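Local coordinates for acyl-[acyl-carrier-protein]--UDP-N-acetylglucosamine O-acyltransferase (Helicobacter pylori, PDB 1J2Z), which catalyses the transfer of a (3R)-hydroxyacyl chain from acyl carrier protein to the 3-hydroxyl of UDP-N-acetylglucosamine, the first step of lipid A biosynthesis, at the octyl 1-thio-beta-D-glucopyranoside site. Residues are numbered along the deposited sequence; one frame, centred on the assembly and turned at random. Chains: chain A/B, Acyl-[acyl-carrier-protein]--UDP-N-acetylglucosamine O-acyltransferase.

The octyl 1-thio-beta-D-glucopyranoside site. Residues chain A 69-70, 118, 120-121, 136-139, 156-157, 253; chain B 133. With SOG (octyl 1-thio-beta-D-glucopyranoside), chain C.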
loop_
_atom_site.group_PDB
_atom_site.type_symbol
_atom_site.label_atom_id
_atom_site.label_comp_id
_atom_site.label_asym_id
_atom_site.label_seq_id
_atom_site.Cartn_x
_atom_site.Cartn_y
_atom_site.Cartn_z
ATOM N N GLN A 69 15.201 -1.722 7.298
ATOM C CA GLN A 69 14.369 -1.128 8.336
ATOM C C GLN A 69 14.589 -1.852 9.657
ATOM O O GLN A 69 14.419 -1.275 10.730
ATOM C CB GLN A 69 12.898 -1.194 7.918
ATOM C CG GLN A 69 12.639 -0.490 6.593
ATOM C CD GLN A 69 11.168 -0.394 6.248
ATOM O OE1 GLN A 69 10.505 -1.401 5.993
ATOM N NE2 GLN A 69 10.651 0.823 6.236
ATOM N N ASP A 70 14.987 -3.116 9.561
ATOM C CA ASP A 70 15.264 -3.950 10.728
ATOM C C ASP A 70 16.086 -3.203 11.784
ATOM O O ASP A 70 17.047 -2.501 11.460
ATOM C CB ASP A 70 16.008 -5.211 10.283
ATOM C CG ASP A 70 16.485 -6.052 11.449
ATOM O OD1 ASP A 70 15.643 -6.467 12.274
ATOM O OD2 ASP A 70 17.705 -6.301 11.535
ATOM N N HIS A 118 7.917 -3.763 -1.920
ATOM C CA HIS A 118 9.041 -3.654 -0.997
ATOM C C HIS A 118 9.726 -5.001 -0.809
ATOM O O HIS A 118 9.077 -5.999 -0.505
ATOM C CB HIS A 118 8.606 -3.146 0.379
ATOM C CG HIS A 118 9.695 -3.225 1.409
ATOM N ND1 HIS A 118 9.578 -3.968 2.562
ATOM C CD2 HIS A 118 10.940 -2.695 1.428
ATOM C CE1 HIS A 118 10.706 -3.895 3.248
ATOM N NE2 HIS A 118 11.548 -3.129 2.581
ATOM N N ALA A 120 12.478 -6.681 1.485
ATOM C CA ALA A 120 13.272 -6.500 2.698
ATOM C C ALA A 120 14.667 -7.114 2.634
ATOM O O ALA A 120 15.000 -7.878 1.722
ATOM C CB ALA A 120 12.512 -7.061 3.909
ATOM N N HIS A 121 15.477 -6.767 3.626
ATOM C CA HIS A 121 16.840 -7.255 3.722
ATOM C C HIS A 121 16.925 -8.775 3.676
ATOM O O HIS A 121 16.034 -9.482 4.161
ATOM C CB HIS A 121 17.476 -6.777 5.029
ATOM C CG HIS A 121 16.824 -7.335 6.256
ATOM N ND1 HIS A 121 15.782 -6.706 6.900
ATOM C CD2 HIS A 121 17.058 -8.477 6.945
ATOM C CE1 HIS A 121 15.403 -7.435 7.934
ATOM N NE2 HIS A 121 16.161 -8.516 7.983
ATOM N N THR A 136 4.591 -7.040 -0.309
ATOM C CA THR A 136 5.503 -6.734 0.778
ATOM C C THR A 136 6.238 -7.976 1.261
ATOM O O THR A 136 5.627 -8.915 1.772
ATOM C CB THR A 136 4.741 -6.114 1.968
ATOM O OG1 THR A 136 4.067 -4.925 1.534
ATOM C CG2 THR A 136 5.703 -5.760 3.090
ATOM N N LEU A 137 7.555 -7.980 1.093
ATOM C CA LEU A 137 8.355 -9.113 1.528
ATOM C C LEU A 137 9.090 -8.772 2.816
ATOM O O LEU A 137 9.816 -7.778 2.879
ATOM C CB LEU A 137 9.386 -9.493 0.462
ATOM C CG LEU A 137 8.925 -9.815 -0.962
ATOM C CD1 LEU A 137 10.134 -10.235 -1.790
ATOM C CD2 LEU A 137 7.890 -10.925 -0.951
ATOM N N ALA A 138 8.892 -9.589 3.844
ATOM C CA ALA A 138 9.586 -9.387 5.107
ATOM C C ALA A 138 11.014 -9.895 4.885
ATOM O O ALA A 138 11.372 -10.292 3.778
ATOM C CB ALA A 138 8.898 -10.172 6.226
ATOM N N GLY A 139 11.829 -9.907 5.929
ATOM C CA GLY A 139 13.203 -10.345 5.754
ATOM C C GLY A 139 13.463 -11.828 5.563
ATOM O O GLY A 139 12.635 -12.672 5.903
ATOM N N HIS A 156 5.643 -13.281 5.115
ATOM C CA HIS A 156 6.343 -13.144 6.389
ATOM C C HIS A 156 7.793 -13.622 6.335
ATOM O O HIS A 156 8.186 -14.340 5.421
ATOM C CB HIS A 156 5.585 -13.891 7.489
ATOM C CG HIS A 156 4.166 -13.440 7.655
ATOM N ND1 HIS A 156 3.779 -12.127 7.494
ATOM C CD2 HIS A 156 3.046 -14.123 7.992
ATOM C CE1 HIS A 156 2.482 -12.020 7.722
ATOM N NE2 HIS A 156 2.013 -13.217 8.027
ATOM N N GLN A 157 8.572 -13.224 7.336
ATOM C CA GLN A 157 9.989 -13.554 7.415
ATOM C C GLN A 157 10.326 -15.040 7.299
ATOM O O GLN A 157 9.618 -15.897 7.815
ATOM C CB GLN A 157 10.576 -13.005 8.722
ATOM C CG GLN A 157 10.163 -13.793 9.963
ATOM C CD GLN A 157 10.627 -13.151 11.256
ATOM O OE1 GLN A 157 11.766 -12.700 11.366
ATOM N NE2 GLN A 157 9.747 -13.120 12.246
ATOM N N ARG A 253 10.014 -22.881 8.503
ATOM C CA ARG A 253 8.731 -22.422 9.014
ATOM C C ARG A 253 7.641 -23.460 8.834
ATOM O O ARG A 253 6.533 -23.294 9.333
ATOM C CB ARG A 253 8.325 -21.125 8.313
ATOM C CG ARG A 253 9.364 -20.033 8.441
ATOM C CD ARG A 253 8.714 -18.687 8.589
ATOM N NE ARG A 253 7.858 -18.649 9.769
ATOM C CZ ARG A 253 7.168 -17.582 10.152
ATOM N NH1 ARG A 253 7.235 -16.460 9.447
ATOM N NH2 ARG A 253 6.411 -17.638 11.239
ATOM N N ASN B 133 5.260 -1.336 7.483
ATOM C CA ASN B 133 4.938 -0.957 6.109
ATOM C C ASN B 133 3.455 -0.758 5.831
ATOM O O ASN B 133 2.626 -1.594 6.196
ATOM C CB ASN B 133 5.456 -2.006 5.104
ATOM C CG ASN B 133 6.966 -1.956 4.910
ATOM O OD1 ASN B 133 7.462 -2.053 3.785
ATOM N ND2 ASN B 133 7.698 -1.824 5.999
HETATM C C1 SOG C . 10.716 -7.137 8.959
HETATM C C2 SOG C . 12.183 -6.696 8.724
HETATM C C3 SOG C . 12.204 -5.263 8.172
HETATM C C4 SOG C . 11.422 -5.252 6.854
HETATM C C5 SOG C . 9.964 -5.703 7.126
HETATM C C6 SOG C . 9.156 -5.729 5.836
HETATM C "C1'" SOG C . 9.607 -8.719 10.384
HETATM C "C2'" SOG C . 8.746 -9.834 9.821
HETATM C "C3'" SOG C . 8.117 -10.653 10.932
HETATM C "C4'" SOG C . 7.255 -11.777 10.376
HETATM C "C5'" SOG C . 6.629 -12.596 11.496
HETATM C "C6'" SOG C . 5.664 -13.624 10.942
HETATM C "C7'" SOG C . 5.033 -14.444 12.043
HETATM C "C8'" SOG C . 4.076 -15.457 11.461
HETATM S S1 SOG C . 10.674 -8.483 9.457
HETATM O O2 SOG C . 12.912 -6.755 9.944
HETATM O O3 SOG C . 13.537 -4.855 7.943
HETATM O O4 SOG C . 11.428 -3.947 6.302
HETATM O O5 SOG C . 9.979 -7.038 7.708
HETATM O O6 SOG C . 8.645 -4.439 5.560
HETATM O O HOH W 1 14.633 -4.084 5.103
#
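The glucose 3-hydroxyl, O3 of SOG, is gripped by at least three groups, one of them weakly: a backbone amide, a water and a histidine. A:Asp70 N donates to SOG O3 at 2.8 Å, a bent bond (117° at H), but A:Asp70 is poorly ordered and the bend carries little weight. A:His121 ND1 adds the weak bond to SOG O3 at 3.1 Å. Water 1 bridges SOG O3 to the backbone N of A:Gln69 and A:His121. SOG lies in the active-site cleft between two left-handed beta-helix subunits of the trimer, its glucose among substrate-binding residues. A:His121, the catalytic base in LpxA, has CG wedged between the two main-chain branches at CA (chi1 65°); its ring meets SOG O2 in plane at an edge, while A:Gly139 CA sits over one face. One ring carbon along, A:Gln69 reaches in with an extended chain, its OE1 hydrogen-bonding to the 4-hydroxyl, SOG O4, at 2.7 Å. The same OE1 takes, on a lone pair, a nearly straight bond from B:Asn133 ND2 (167° at H), tying the pocket to the neighbouring subunit; the two amide planes stand nearly perpendicular. SOG O6 packs over the face of the B:Asn133 amide, 2.8 Å from ND2, not in line with an N-H. The octyl tail runs past A:Ala138 CB, A:Gln157 and A:His156, much as an acyl chain might. SOG, a detergent, is poorly ordered and partly occupied, and may come from purification or crystallisation. Near the tail's end, A:Arg253 meets SOG C6' at its guanidinium edge while its NH1 donates to A:Gln157 O at 2.9 Å.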